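PDB 6TCV: endo-beta-N-acetylglucosaminidase F1 from Bacteroides thetaiotaomicron VPI-5482, which probably cleaves high-mannose N-glycans within their chitobiose core, as a glycoside hydrolase of the endo-beta-N-acetylglucosaminidase type. Local coordinates for residues A[27-41]-A[148-162]. The protein carries 2 engineered substitutions. Sequence-based numbering, arbitrary orientation.
Sequences DGKSNLVSKVVELHG and CIYLVKDMRNAGDAY
Strands 34-39 and 148-154 pair in parallel within the mixed sheet of the N-terminal domain, and the link following the second strand folds back onto the end of the first. Seven backbone hydrogen bonds, alternating in donor between the two strands, run from I149 N on V33 O to M155 N on L39 O; L39 N to K153 O is nearly straight (176°). Y150, V37, V152 and L39 share one face of the sheet, where Y44 of strand 43-49 packs on V37 and L39, and I127 of strand 125-130 on Y150 and V152. There V37 CG2 meets the edge of the Y150 ring, and L39 CD1 lies 3.8 Å from V152 CG1. At the ring's far end Y150 OH donates to D27 OD1 (2.7 Å), the carboxylate turned almost perpendicular to the ring; D27 OD2 accepts from S30 N and S30 OG, tying in the 27-32 turn. On the other face E38 and K153 run side by side, their OE2 and NZ in a long 3.9 Å salt bridge; the stronger partner of E38 OE2 is K243. Beyond the strands the H40 ring stacks face to face on Y162, planes 2° and centroids 3.5 Å apart. CG anti to the carbonyl carbon (chi1 -57°) swings the imidazole over Y162, and H40 CB adds a CH-pi contact to the same face. Water 2, in the imidazole plane, links H40 ND1 to M155 O, and Y162 OH is hydrogen-bonded to E165. A serine at Y162 would probably leave the imidazole without its stacking partner and E165 without the phenol. R156 grips D154 side-on through NE and NH2. The arrangement is a parallel beta pairing between strands over 100 residues apart, within a mixed sheet where 125-130 runs antiparallel on the other side of 147-154, with the H40-Y162 stack at its end.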
ATOM      1  N   ASP A  27      17.530   7.388   6.466  1.00 26.57           N
ATOM      2  CA  ASP A  27      17.219   8.492   5.566  1.00 26.86           C
ATOM      3  C   ASP A  27      16.772   9.716   6.386  1.00 32.86           C
ATOM      4  O   ASP A  27      15.969   9.605   7.329  1.00 31.70           O
ATOM      5  CB  ASP A  27      16.069   8.071   4.662  1.00 27.66           C
ATOM      6  CG  ASP A  27      15.568   9.224   3.793  1.00 32.70           C
ATOM      7  OD1 ASP A  27      16.378   9.786   3.043  1.00 28.97           O
ATOM      8  OD2 ASP A  27      14.373   9.531   3.823  1.00 28.19           O
ATOM      9  N   GLY A  28      17.361  10.883   6.090  1.00 29.30           N
ATOM     10  CA  GLY A  28      17.088  12.040   6.931  1.00 30.54           C
ATOM     11  C   GLY A  28      15.684  12.606   6.793  1.00 28.75           C
ATOM     12  O   GLY A  28      15.064  12.949   7.802  1.00 39.72           O
ATOM     13  N   LYS A  29      15.088  12.523   5.613  1.00 30.72           N
ATOM     14  CA  LYS A  29      13.771  13.153   5.461  1.00 33.58           C
ATOM     15  C   LYS A  29      12.653  12.331   6.104  1.00 46.17           C
ATOM     16  O   LYS A  29      11.774  12.896   6.763  1.00 37.60           O
ATOM     17  CB  LYS A  29      13.426  13.308   3.985  1.00 36.39           C
ATOM     18  N   SER A  30      12.680  11.000   5.955  1.00 35.32           N
ATOM     19  CA  SER A  30      11.648  10.107   6.488  0.87 30.90           C
ATOM     20  C   SER A  30      12.001   9.547   7.862  1.00 28.73           C
ATOM     21  O   SER A  30      11.116   9.013   8.544  1.00 33.88           O
ATOM     22  CB  SER A  30      11.439   8.942   5.496  0.87 30.99           C
ATOM     23  OG  SER A  30      12.600   8.122   5.410  0.87 27.03           O
ATOM     24  N   ASN A  31      13.274   9.595   8.248  1.00 29.56           N
ATOM     25  CA  ASN A  31      13.845   8.927   9.421  1.00 30.36           C
ATOM     26  C   ASN A  31      13.736   7.405   9.324  1.00 25.94           C
ATOM     27  O   ASN A  31      13.902   6.696  10.324  1.00 30.30           O
ATOM     28  CB  ASN A  31      13.230   9.428  10.743  1.00 32.39           C
ATOM     29  N   LEU A  32      13.584   6.871   8.131  1.00 24.27           N
ATOM     30  CA  LEU A  32      13.474   5.428   7.938  1.00 23.62           C
ATOM     31  C   LEU A  32      14.775   4.803   7.491  1.00 26.29           C
ATOM     32  O   LEU A  32      15.495   5.364   6.672  1.00 24.54           O
ATOM     33  CB  LEU A  32      12.413   5.120   6.866  1.00 26.10           C
ATOM     34  CG  LEU A  32      10.982   5.552   7.168  1.00 25.26           C
ATOM     35  CD1 LEU A  32      10.025   5.241   6.017  1.00 27.29           C
ATOM     36  CD2 LEU A  32      10.474   4.847   8.501  1.00 27.34           C
ATOM     37  N   VAL A  33      15.061   3.617   8.033  1.00 24.41           N
ATOM     38  CA  VAL A  33      16.256   2.890   7.637  1.00 27.62           C
ATOM     39  C   VAL A  33      16.027   2.249   6.282  1.00 25.54           C
ATOM     40  O   VAL A  33      16.995   1.887   5.606  1.00 26.66           O
ATOM     41  CB  VAL A  33      16.655   1.851   8.706  1.00 24.30           C
ATOM     42  CG1 VAL A  33      16.944   2.528  10.018  1.00 29.98           C
ATOM     43  CG2 VAL A  33      15.554   0.845   8.891  1.00 35.78           C
ATOM     44  N   SER A  34      14.757   2.086   5.877  1.00 22.13           N
ATOM     45  CA  SER A  34      14.409   1.534   4.574  1.00 21.85           C
ATOM     46  C   SER A  34      13.357   2.438   3.951  1.00 19.35           C
ATOM     47  O   SER A  34      12.258   2.559   4.487  1.00 20.52           O
ATOM     48  CB  SER A  34      13.877   0.129   4.778  1.00 19.48           C
ATOM     49  OG  SER A  34      13.598  -0.495   3.545  1.00 21.97           O
ATOM     50  N   LYS A  35      13.689   3.061   2.817  1.00 20.72           N
ATOM     51  CA  LYS A  35      12.845   4.094   2.213  1.00 19.85           C
ATOM     52  C   LYS A  35      12.608   3.782   0.741  1.00 18.10           C
ATOM     53  O   LYS A  35      13.566   3.705  -0.031  1.00 19.35           O
ATOM     54  CB  LYS A  35      13.500   5.487   2.355  1.00 22.18           C
ATOM     55  CG  LYS A  35      12.794   6.598   1.578  1.00 25.37           C
ATOM     56  CD  LYS A  35      11.383   6.789   2.039  1.00 31.33           C
ATOM     57  CE  LYS A  35      10.711   7.947   1.315  1.00 41.66           C
ATOM     58  NZ  LYS A  35       9.305   8.094   1.749  1.00 46.77           N
ATOM     59  N   VAL A  36      11.344   3.674   0.350  1.00 18.38           N
ATOM     60  CA  VAL A  36      10.959   3.525  -1.050  1.00 17.27           C
ATOM     61  C   VAL A  36      10.909   4.898  -1.708  1.00 18.31           C
ATOM     62  O   VAL A  36      10.316   5.835  -1.152  1.00 22.89           O
ATOM     63  CB  VAL A  36       9.622   2.775  -1.165  1.00 19.49           C
ATOM     64  CG1 VAL A  36       9.154   2.745  -2.641  1.00 22.39           C
ATOM     65  CG2 VAL A  36       9.771   1.368  -0.546  1.00 21.24           C
ATOM     66  N   VAL A  37      11.617   5.046  -2.833  1.00 18.99           N
ATOM     67  CA  VAL A  37      11.669   6.289  -3.610  1.00 19.75           C
ATOM     68  C   VAL A  37      11.026   6.005  -4.947  1.00 19.22           C
ATOM     69  O   VAL A  37      11.552   5.214  -5.740  1.00 22.25           O
ATOM     70  CB  VAL A  37      13.118   6.757  -3.828  1.00 20.44           C
ATOM     71  CG1 VAL A  37      13.182   7.996  -4.700  1.00 23.60           C
ATOM     72  CG2 VAL A  37      13.760   7.079  -2.466  1.00 23.45           C
ATOM     73  N   GLU A  38       9.962   6.728  -5.256  1.00 20.52           N
ATOM     74  CA  GLU A  38       9.342   6.677  -6.569  1.00 19.47           C
ATOM     75  C   GLU A  38       9.761   7.945  -7.302  1.00 21.47           C
ATOM     76  O   GLU A  38       9.367   9.058  -6.907  1.00 25.82           O
ATOM     77  CB  GLU A  38       7.822   6.651  -6.432  1.00 24.13           C
ATOM     78  CG  GLU A  38       7.376   5.369  -5.844  1.00 26.49           C
ATOM     79  CD  GLU A  38       5.879   5.285  -5.593  1.00 41.28           C
ATOM     80  OE1 GLU A  38       5.110   6.006  -6.251  1.00 50.16           O
ATOM     81  OE2 GLU A  38       5.490   4.436  -4.776  1.00 52.36           O
ATOM     82  N   LEU A  39      10.440   7.793  -8.435  1.00 19.48           N
ATOM     83  CA  LEU A  39      10.921   8.933  -9.217  1.00 20.57           C
ATOM     84  C   LEU A  39       9.811   9.393 -10.151  1.00 21.07           C
ATOM     85  O   LEU A  39       9.353   8.630 -11.004  1.00 20.63           O
ATOM     86  CB  LEU A  39      12.178   8.588 -10.016  1.00 21.29           C
ATOM     87  CG  LEU A  39      13.374   8.201  -9.145  1.00 22.38           C
ATOM     88  CD1 LEU A  39      14.507   7.742 -10.095  1.00 25.96           C
ATOM     89  CD2 LEU A  39      13.844   9.336  -8.238  1.00 25.69           C
ATOM     90  N   HIS A  40       9.334  10.619  -9.955  1.00 21.40           N
ATOM     91  CA  HIS A  40       8.355  11.202 -10.871  1.00 21.93           C
ATOM     92  C   HIS A  40       8.992  12.250 -11.755  1.00 23.46           C
ATOM     93  O   HIS A  40       8.302  12.810 -12.609  1.00 25.99           O
ATOM     94  CB  HIS A  40       7.165  11.818 -10.107  1.00 23.62           C
ATOM     95  CG  HIS A  40       6.486  10.839  -9.216  1.00 24.22           C
ATOM     96  ND1 HIS A  40       5.606   9.918  -9.715  1.00 24.65           N
ATOM     97  CD2 HIS A  40       6.581  10.599  -7.887  1.00 26.79           C
ATOM     98  CE1 HIS A  40       5.205   9.114  -8.740  1.00 21.93           C
ATOM     99  NE2 HIS A  40       5.738   9.550  -7.610  1.00 24.23           N
ATOM    100  N   GLY A  41      10.280  12.494 -11.587  1.00 24.05           N
ATOM    101  CA  GLY A  41      11.034  13.452 -12.364  1.00 25.63           C
ATOM    102  C   GLY A  41      12.455  12.947 -12.466  1.00 26.31           C
ATOM    103  O   GLY A  41      12.764  11.823 -12.042  1.00 26.76           O
ATOM    104  N   CYS A 148      21.701   1.912   5.898  1.00 30.42           N
ATOM    105  CA  CYS A 148      20.322   2.134   5.469  1.00 28.35           C
ATOM    106  C   CYS A 148      20.151   1.831   3.978  1.00 26.76           C
ATOM    107  O   CYS A 148      21.138   1.580   3.263  1.00 28.21           O
ATOM    108  CB  CYS A 148      19.834   3.519   5.875  1.00 28.70           C
ATOM    109  SG  CYS A 148      20.688   4.769   4.976  1.00 31.52           S
ATOM    110  N   ILE A 149      18.908   1.816   3.510  1.00 25.41           N
ATOM    111  CA  ILE A 149      18.646   1.447   2.129  1.00 25.37           C
ATOM    112  C   ILE A 149      17.546   2.284   1.491  1.00 23.81           C
ATOM    113  O   ILE A 149      16.557   2.659   2.136  1.00 24.00           O
ATOM    114  CB  ILE A 149      18.446  -0.082   2.009  1.00 24.45           C
ATOM    115  CG1 ILE A 149      18.542  -0.511   0.550  1.00 24.98           C
ATOM    116  CG2 ILE A 149      17.085  -0.508   2.625  1.00 24.58           C
ATOM    117  CD1 ILE A 149      18.843  -1.986   0.379  1.00 25.79           C
ATOM    118  N   TYR A 150      17.757   2.671   0.219  1.00 24.51           N
ATOM    119  CA  TYR A 150      16.737   3.280  -0.631  1.00 22.68           C
ATOM    120  C   TYR A 150      16.327   2.276  -1.701  1.00 21.82           C
ATOM    121  O   TYR A 150      17.208   1.634  -2.290  1.00 23.25           O
ATOM    122  CB  TYR A 150      17.278   4.514  -1.341  1.00 23.73           C
ATOM    123  CG  TYR A 150      17.631   5.549  -0.339  1.00 25.49           C
ATOM    124  CD1 TYR A 150      18.879   5.539   0.277  1.00 25.56           C
ATOM    125  CD2 TYR A 150      16.702   6.542  -0.001  1.00 23.06           C
ATOM    126  CE1 TYR A 150      19.213   6.470   1.233  1.00 30.36           C
ATOM    127  CE2 TYR A 150      17.032   7.479   0.981  1.00 25.84           C
ATOM    128  CZ  TYR A 150      18.295   7.448   1.559  1.00 25.20           C
ATOM    129  OH  TYR A 150      18.665   8.358   2.521  1.00 28.18           O
ATOM    130  N   LEU A 151      15.026   2.090  -1.876  1.00 20.74           N
ATOM    131  CA  LEU A 151      14.459   1.176  -2.860  1.00 20.16           C
ATOM    132  C   LEU A 151      13.777   2.037  -3.910  1.00 19.52           C
ATOM    133  O   LEU A 151      12.745   2.645  -3.648  1.00 20.11           O
ATOM    134  CB  LEU A 151      13.514   0.201  -2.142  1.00 19.62           C
ATOM    135  CG  LEU A 151      14.160  -0.675  -1.081  1.00 20.32           C
ATOM    136  CD1 LEU A 151      13.088  -1.492  -0.293  1.00 21.13           C
ATOM    137  CD2 LEU A 151      15.258  -1.572  -1.636  1.00 23.17           C
ATOM    138  N   VAL A 152      14.403   2.127  -5.091  1.00 20.69           N
ATOM    139  CA  VAL A 152      14.110   3.139  -6.116  1.00 20.23           C
ATOM    140  C   VAL A 152      13.331   2.539  -7.267  1.00 19.26           C
ATOM    141  O   VAL A 152      13.713   1.493  -7.801  1.00 20.35           O
ATOM    142  CB  VAL A 152      15.415   3.794  -6.621  1.00 20.73           C
ATOM    143  CG1 VAL A 152      15.089   4.915  -7.645  1.00 23.55           C
ATOM    144  CG2 VAL A 152      16.291   4.311  -5.471  1.00 24.77           C
ATOM    145  N   LYS A 153      12.246   3.197  -7.636  1.00 19.55           N
ATOM    146  CA  LYS A 153      11.437   2.855  -8.797  1.00 18.70           C
ATOM    147  C   LYS A 153      11.251   4.060  -9.710  1.00 21.82           C
ATOM    148  O   LYS A 153      11.001   5.167  -9.228  1.00 23.25           O
ATOM    149  CB  LYS A 153      10.042   2.417  -8.332  1.00 21.79           C
ATOM    150  CG  LYS A 153      10.095   1.415  -7.181  1.00 25.79           C
ATOM    151  CD  LYS A 153       8.757   1.089  -6.514  1.00 32.87           C
ATOM    152  CE  LYS A 153       7.565   1.105  -7.424  1.00 48.46           C
ATOM    153  NZ  LYS A 153       6.346   1.008  -6.539  1.00 58.19           N
ATOM    154  N   ASP A 154      11.462   3.883 -11.000  1.00 20.10           N
ATOM    155  CA  ASP A 154      11.213   4.951 -11.970  1.00 19.76           C
ATOM    156  C   ASP A 154       9.751   4.926 -12.379  1.00 19.45           C
ATOM    157  O   ASP A 154       9.312   3.991 -13.056  1.00 22.89           O
ATOM    158  CB  ASP A 154      12.178   4.800 -13.137  1.00 21.69           C
ATOM    159  CG  ASP A 154      12.025   5.863 -14.215  1.00 21.83           C
ATOM    160  OD1 ASP A 154      11.258   6.813 -14.049  1.00 20.57           O
ATOM    161  OD2 ASP A 154      12.813   5.786 -15.191  1.00 26.54           O
ATOM    162  N   MET A 155       9.003   5.980 -12.027  1.00 18.10           N
ATOM    163  CA  MET A 155       7.595   6.053 -12.321  1.00 17.68           C
ATOM    164  C   MET A 155       7.252   7.134 -13.333  1.00 18.05           C
ATOM    165  O   MET A 155       6.080   7.518 -13.473  1.00 18.11           O
ATOM    166  CB  MET A 155       6.762   6.237 -11.043  1.00 21.24           C
ATOM    167  CG  MET A 155       6.943   5.156  -9.977  1.00 25.92           C
ATOM    168  SD  MET A 155       6.324   3.591 -10.545  1.00 33.40           S
ATOM    169  CE  MET A 155       4.546   3.643 -10.650  1.00 40.72           C
ATOM    170  N   ARG A 156       8.237   7.621 -14.062  1.00 17.47           N
ATOM    171  CA  ARG A 156       8.014   8.774 -14.936  1.00 18.06           C
ATOM    172  C   ARG A 156       6.995   8.458 -16.013  1.00 18.91           C
ATOM    173  O   ARG A 156       6.279   9.355 -16.479  1.00 20.67           O
ATOM    174  CB  ARG A 156       9.321   9.233 -15.544  1.00 19.21           C
ATOM    175  CG  ARG A 156      10.185   9.997 -14.599  1.00 18.48           C
ATOM    176  CD  ARG A 156      11.462  10.346 -15.208  1.00 20.72           C
ATOM    177  NE  ARG A 156      12.316   9.218 -15.545  1.00 19.84           N
ATOM    178  CZ  ARG A 156      13.418   9.277 -16.223  1.00 21.05           C
ATOM    179  NH1 ARG A 156      13.822  10.438 -16.706  1.00 22.77           N
ATOM    180  NH2 ARG A 156      14.128   8.167 -16.406  1.00 25.12           N
ATOM    181  N   ASN A 157       6.967   7.211 -16.476  1.00 19.23           N
ATOM    182  CA  ASN A 157       6.023   6.790 -17.514  1.00 19.91           C
ATOM    183  C   ASN A 157       4.698   6.228 -16.990  1.00 20.43           C
ATOM    184  O   ASN A 157       3.975   5.617 -17.795  1.00 25.67           O
ATOM    185  CB  ASN A 157       6.685   5.901 -18.577  1.00 21.61           C
ATOM    186  CG  ASN A 157       7.813   6.635 -19.304  1.00 26.80           C
ATOM    187  OD1 ASN A 157       7.699   7.825 -19.530  1.00 22.74           O
ATOM    188  ND2 ASN A 157       8.799   5.912 -19.802  1.00 34.04           N
ATOM    189  N   ALA A 158       4.550   6.060 -15.700  1.00 18.26           N
ATOM    190  CA  ALA A 158       3.345   5.525 -15.038  1.00 18.22           C
ATOM    191  C   ALA A 158       2.758   6.600 -14.126  1.00 17.81           C
ATOM    192  O   ALA A 158       2.714   6.372 -12.920  1.00 21.32           O
ATOM    193  CB  ALA A 158       3.647   4.246 -14.299  1.00 20.44           C
ATOM    194  N   GLY A 159       2.600   7.809 -14.619  1.00 20.15           N
ATOM    195  CA  GLY A 159       2.217   8.995 -13.886  1.00 20.91           C
ATOM    196  C   GLY A 159       0.763   9.379 -13.794  1.00 17.77           C
ATOM    197  O   GLY A 159       0.486  10.460 -13.270  1.00 18.36           O
ATOM    198  N   ASP A 160      -0.167   8.599 -14.342  0.71 16.56           N
ATOM    199  CA  ASP A 160      -1.512   9.123 -14.487  0.71 13.93           C
ATOM    200  C   ASP A 160      -2.216   9.328 -13.150  0.71 14.13           C
ATOM    201  O   ASP A 160      -3.140  10.144 -13.082  0.71 17.21           O
ATOM    202  CB  ASP A 160      -2.332   8.191 -15.364  0.71 14.90           C
ATOM    203  CG  ASP A 160      -1.968   8.216 -16.820  0.71 18.93           C
ATOM    204  OD1 ASP A 160      -1.049   8.932 -17.264  0.71 22.70           O
ATOM    205  OD2 ASP A 160      -2.648   7.521 -17.569  0.71 19.41           O
ATOM    206  N   ALA A 161      -1.859   8.605 -12.102  1.00 14.40           N
ATOM    207  CA  ALA A 161      -2.428   8.799 -10.779  1.00 14.29           C
ATOM    208  C   ALA A 161      -1.628   9.772  -9.908  1.00 15.37           C
ATOM    209  O   ALA A 161      -2.078  10.091  -8.801  1.00 16.62           O
ATOM    210  CB  ALA A 161      -2.625   7.472 -10.029  1.00 16.36           C
ATOM    211  N   TYR A 162      -0.479  10.250 -10.363  1.00 15.13           N
ATOM    212  CA  TYR A 162       0.409  11.075  -9.558  1.00 14.38           C
ATOM    213  C   TYR A 162      -0.031  12.519  -9.689  1.00 16.04           C
ATOM    214  O   TYR A 162       0.106  13.146 -10.730  1.00 15.97           O
ATOM    215  CB  TYR A 162       1.860  10.881 -10.016  1.00 16.35           C
ATOM    216  CG  TYR A 162       2.798  11.841  -9.333  1.00 18.26           C
ATOM    217  CD1 TYR A 162       3.059  11.749  -7.992  1.00 17.61           C
ATOM    218  CD2 TYR A 162       3.437  12.843 -10.046  1.00 17.56           C
ATOM    219  CE1 TYR A 162       3.928  12.647  -7.386  1.00 19.57           C
ATOM    220  CE2 TYR A 162       4.289  13.743  -9.420  1.00 20.02           C
ATOM    221  CZ  TYR A 162       4.512  13.603  -8.099  1.00 18.90           C
ATOM    222  OH  TYR A 162       5.394  14.520  -7.535  1.00 25.88           O
TER
HETATM  223  O   HOH W   1      17.145   4.784   4.203  1.00 29.71           O
HETATM  224  O   HOH W   2       5.125   9.855 -12.245  1.00 26.23           O